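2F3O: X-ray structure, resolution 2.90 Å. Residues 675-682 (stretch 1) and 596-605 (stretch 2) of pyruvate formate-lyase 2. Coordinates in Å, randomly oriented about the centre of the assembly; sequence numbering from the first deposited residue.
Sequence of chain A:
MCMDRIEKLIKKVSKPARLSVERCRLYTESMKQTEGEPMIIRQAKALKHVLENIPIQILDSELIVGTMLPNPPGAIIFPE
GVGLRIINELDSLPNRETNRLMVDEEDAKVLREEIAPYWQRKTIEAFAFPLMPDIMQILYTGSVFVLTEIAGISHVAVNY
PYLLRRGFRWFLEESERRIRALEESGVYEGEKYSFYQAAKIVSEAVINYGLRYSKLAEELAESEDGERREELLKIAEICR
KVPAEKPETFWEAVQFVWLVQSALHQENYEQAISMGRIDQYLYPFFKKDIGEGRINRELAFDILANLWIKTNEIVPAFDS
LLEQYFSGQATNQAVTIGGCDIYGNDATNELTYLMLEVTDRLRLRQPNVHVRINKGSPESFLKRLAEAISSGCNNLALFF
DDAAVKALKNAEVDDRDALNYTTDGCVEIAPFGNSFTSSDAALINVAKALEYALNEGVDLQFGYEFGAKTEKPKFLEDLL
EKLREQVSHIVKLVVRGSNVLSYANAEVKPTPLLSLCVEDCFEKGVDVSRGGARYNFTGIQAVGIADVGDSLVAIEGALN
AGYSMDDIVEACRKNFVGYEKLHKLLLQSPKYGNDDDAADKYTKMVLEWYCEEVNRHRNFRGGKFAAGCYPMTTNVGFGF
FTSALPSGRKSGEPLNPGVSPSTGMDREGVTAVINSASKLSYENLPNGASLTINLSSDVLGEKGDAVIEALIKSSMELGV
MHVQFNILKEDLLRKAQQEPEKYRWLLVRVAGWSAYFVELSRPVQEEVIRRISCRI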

# COMPACT_ATOMS: atom_id res chain seq x y z
N ASN A 675 -34.67 0.77 -33.57
CA ASN A 675 -35.45 1.08 -32.37
C ASN A 675 -35.33 -0.04 -31.35
O ASN A 675 -35.09 0.22 -30.17
CB ASN A 675 -36.92 1.34 -32.70
CG ASN A 675 -37.15 2.72 -33.30
OD1 ASN A 675 -37.49 3.66 -32.60
ND2 ASN A 675 -36.94 2.84 -34.61
N SER A 676 -35.44 -1.27 -31.83
CA SER A 676 -35.25 -2.45 -31.01
C SER A 676 -33.86 -2.50 -30.37
O SER A 676 -33.75 -2.76 -29.17
CB SER A 676 -35.43 -3.72 -31.85
OG SER A 676 -36.73 -4.25 -31.73
N ALA A 677 -32.83 -2.24 -31.17
CA ALA A 677 -31.43 -2.29 -30.72
C ALA A 677 -31.11 -1.18 -29.73
O ALA A 677 -30.28 -1.36 -28.84
CB ALA A 677 -30.46 -2.27 -31.90
N SER A 678 -31.79 -0.05 -29.86
CA SER A 678 -31.52 1.07 -28.99
C SER A 678 -32.31 0.98 -27.69
O SER A 678 -32.42 1.96 -26.97
CB SER A 678 -31.85 2.38 -29.69
OG SER A 678 -33.22 2.69 -29.54
N LYS A 679 -32.86 -0.18 -27.40
CA LYS A 679 -33.56 -0.36 -26.14
C LYS A 679 -32.62 -1.01 -25.13
O LYS A 679 -32.86 -0.94 -23.92
CB LYS A 679 -34.81 -1.20 -26.33
CG LYS A 679 -35.93 -0.43 -26.94
CD LYS A 679 -36.84 -1.36 -27.69
CE LYS A 679 -38.15 -0.69 -28.04
NZ LYS A 679 -39.07 -1.75 -28.55
N LEU A 680 -31.56 -1.62 -25.65
CA LEU A 680 -30.55 -2.26 -24.82
C LEU A 680 -29.74 -1.25 -24.00
O LEU A 680 -29.45 -0.15 -24.46
CB LEU A 680 -29.62 -3.07 -25.70
CG LEU A 680 -30.34 -3.97 -26.69
CD1 LEU A 680 -29.32 -4.61 -27.57
CD2 LEU A 680 -31.12 -5.04 -26.00
N SER A 681 -29.38 -1.63 -22.78
CA SER A 681 -28.68 -0.74 -21.87
C SER A 681 -27.18 -0.65 -22.17
O SER A 681 -26.38 -1.40 -21.61
CB SER A 681 -28.90 -1.19 -20.44
OG SER A 681 -30.27 -1.07 -20.09
N TYR A 682 -26.82 0.29 -23.05
CA TYR A 682 -25.45 0.42 -23.55
C TYR A 682 -24.51 0.96 -22.49
O TYR A 682 -23.31 0.69 -22.53
CB TYR A 682 -25.41 1.32 -24.77
CG TYR A 682 -25.95 0.63 -25.97
CD1 TYR A 682 -27.11 1.06 -26.60
CD2 TYR A 682 -25.32 -0.51 -26.46
CE1 TYR A 682 -27.62 0.40 -27.70
CE2 TYR A 682 -25.82 -1.18 -27.55
CZ TYR A 682 -26.97 -0.73 -28.17
OH TYR A 682 -27.46 -1.41 -29.26
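Stretch 2, residues 596-605: DDAADKYTKM

Stretch 2 is the first turns of a helix laid along the end of another helix and the turn that follows it, in a small contact held mainly by polar and charged side chains, with one leucine packing against the helix surface farther along. The two segments bury 373 Å² in total, both sides summed, and no touching pair is closer than 75 residues in sequence.

The backbone conformations differ. In stretch 2, Asp596 occupies the N-cap position with phi/psi of -99/102, and residues 597 to 605 are helical; Asp596 O accepts the first bonds of the helix, from Ala599 N at 2.9 Å and Asp600 N at 2.8 Å. In stretch 1, the helix arriving from earlier in the chain includes Ser676 and Ala677. Ser678 is the first residue to leave helical phi/psi, and a type I turn from Ala677 to Leu680 carries the chain onward, Leu680 itself being extended at -68/144.

The register gives the direction. Ser676 CA lies 6.4 Å from Asp600 CA, and Leu680 CA lies 4.8 Å from Lys604 CA, so a four-residue advance in one stretch matches a four-residue advance in the other. The chains therefore run the same way, and approach more closely at the Leu680 end.

Asp600 anchors the first half. Its CA-to-CB bond points toward stretch 1, and its carboxylate accepts a short hydrogen bond from Ser676 OG to Asp600 OD1, 2.6 Å. Lys679 also points toward its partner stretch, and chi2 to chi4 are all t, an extended arm that brings its ammonium among the acidic groups near the helix start. Lys679 NZ is 3.0 Å from both Asp600 OD1 and Asp600 OD2, and 2.8 Å from Asp597 OD1; salt bridges join this lysine to both aspartates. Asp597 starts sideways, but its end comes nearer, which makes this reach possible.

Beyond the charged cluster, Lys604 sends its amine back to the turn: Lys604 NZ donates to Lys679 O at 3.1 Å, so Lys679 is engaged through both its side chain and its backbone. Leu680 supplies the apolar packing. Its CD2 lies 3.5 Å from Lys604 CA and 4.2 Å from Thr603 CG2, a fit consistent with the close backbone approach here. Ser681 OG is 3.9 Å from Lys604 CE, a contact without a hydrogen bond. A water completes this end, donating to Lys604 O at 2.7 Å and accepting from Ser681 N at 2.9 Å, measured from the water oxygen.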

# COMPACT_ATOMS: atom_id res chain seq x y z
N ASP A 596 -41.02 -4.45 -30.96
CA ASP A 596 -42.10 -5.07 -30.19
C ASP A 596 -41.66 -5.25 -28.75
O ASP A 596 -40.92 -6.18 -28.45
CB ASP A 596 -42.44 -6.44 -30.81
CG ASP A 596 -43.72 -7.06 -30.26
OD1 ASP A 596 -44.30 -6.53 -29.30
OD2 ASP A 596 -44.15 -8.11 -30.80
N ASP A 597 -42.13 -4.36 -27.88
CA ASP A 597 -41.74 -4.39 -26.48
C ASP A 597 -41.83 -5.75 -25.83
O ASP A 597 -40.87 -6.20 -25.24
CB ASP A 597 -42.49 -3.35 -25.66
CG ASP A 597 -41.81 -2.01 -25.70
OD1 ASP A 597 -40.68 -1.95 -26.23
OD2 ASP A 597 -42.39 -1.02 -25.21
N ALA A 598 -42.95 -6.45 -26.02
CA ALA A 598 -43.17 -7.78 -25.44
C ALA A 598 -42.14 -8.85 -25.85
O ALA A 598 -41.97 -9.88 -25.18
CB ALA A 598 -44.60 -8.27 -25.75
N ALA A 599 -41.46 -8.59 -26.97
CA ALA A 599 -40.35 -9.43 -27.40
C ALA A 599 -39.02 -8.83 -26.96
O ALA A 599 -38.25 -9.48 -26.26
CB ALA A 599 -40.37 -9.59 -28.90
N ASP A 600 -38.75 -7.60 -27.35
CA ASP A 600 -37.41 -7.09 -27.13
C ASP A 600 -37.06 -6.66 -25.68
O ASP A 600 -35.90 -6.36 -25.39
CB ASP A 600 -36.99 -6.09 -28.22
CG ASP A 600 -37.91 -4.92 -28.36
OD1 ASP A 600 -38.05 -4.42 -29.49
OD2 ASP A 600 -38.48 -4.46 -27.35
N LYS A 601 -38.03 -6.69 -24.76
CA LYS A 601 -37.74 -6.48 -23.34
C LYS A 601 -36.95 -7.65 -22.74
O LYS A 601 -36.19 -7.46 -21.80
CB LYS A 601 -39.02 -6.25 -22.52
CG LYS A 601 -39.89 -7.53 -22.32
CD LYS A 601 -41.19 -7.27 -21.59
CE LYS A 601 -41.87 -8.57 -21.25
NZ LYS A 601 -42.88 -8.34 -20.18
N TYR A 602 -37.12 -8.84 -23.30
CA TYR A 602 -36.46 -10.04 -22.78
C TYR A 602 -35.00 -10.03 -23.14
O TYR A 602 -34.15 -10.34 -22.30
CB TYR A 602 -37.12 -11.32 -23.31
CG TYR A 602 -38.36 -11.70 -22.53
CD1 TYR A 602 -39.63 -11.54 -23.09
CD2 TYR A 602 -38.26 -12.19 -21.24
CE1 TYR A 602 -40.76 -11.88 -22.38
CE2 TYR A 602 -39.38 -12.51 -20.52
CZ TYR A 602 -40.63 -12.35 -21.09
OH TYR A 602 -41.74 -12.68 -20.36
N THR A 603 -34.72 -9.68 -24.40
CA THR A 603 -33.35 -9.55 -24.88
C THR A 603 -32.56 -8.52 -24.06
O THR A 603 -31.49 -8.85 -23.55
CB THR A 603 -33.31 -9.27 -26.39
OG1 THR A 603 -33.91 -10.37 -27.08
CG2 THR A 603 -31.87 -9.10 -26.88
N LYS A 604 -33.14 -7.33 -23.88
CA LYS A 604 -32.58 -6.28 -23.02
C LYS A 604 -32.22 -6.77 -21.61
O LYS A 604 -31.11 -6.54 -21.11
CB LYS A 604 -33.55 -5.11 -22.93
CG LYS A 604 -33.30 -4.19 -21.77
CD LYS A 604 -34.22 -3.00 -21.80
CE LYS A 604 -33.97 -2.07 -20.66
NZ LYS A 604 -34.23 -0.71 -21.12
N MET A 605 -33.16 -7.48 -21.01
CA MET A 605 -32.98 -8.01 -19.68
C MET A 605 -31.86 -9.06 -19.65
O MET A 605 -31.02 -9.05 -18.73
CB MET A 605 -34.29 -8.59 -19.17
CG MET A 605 -34.27 -9.03 -17.74
SD MET A 605 -35.50 -10.33 -17.53
CE MET A 605 -34.89 -11.60 -18.65
O HOH W 1 -29.64 -4.46 -22.10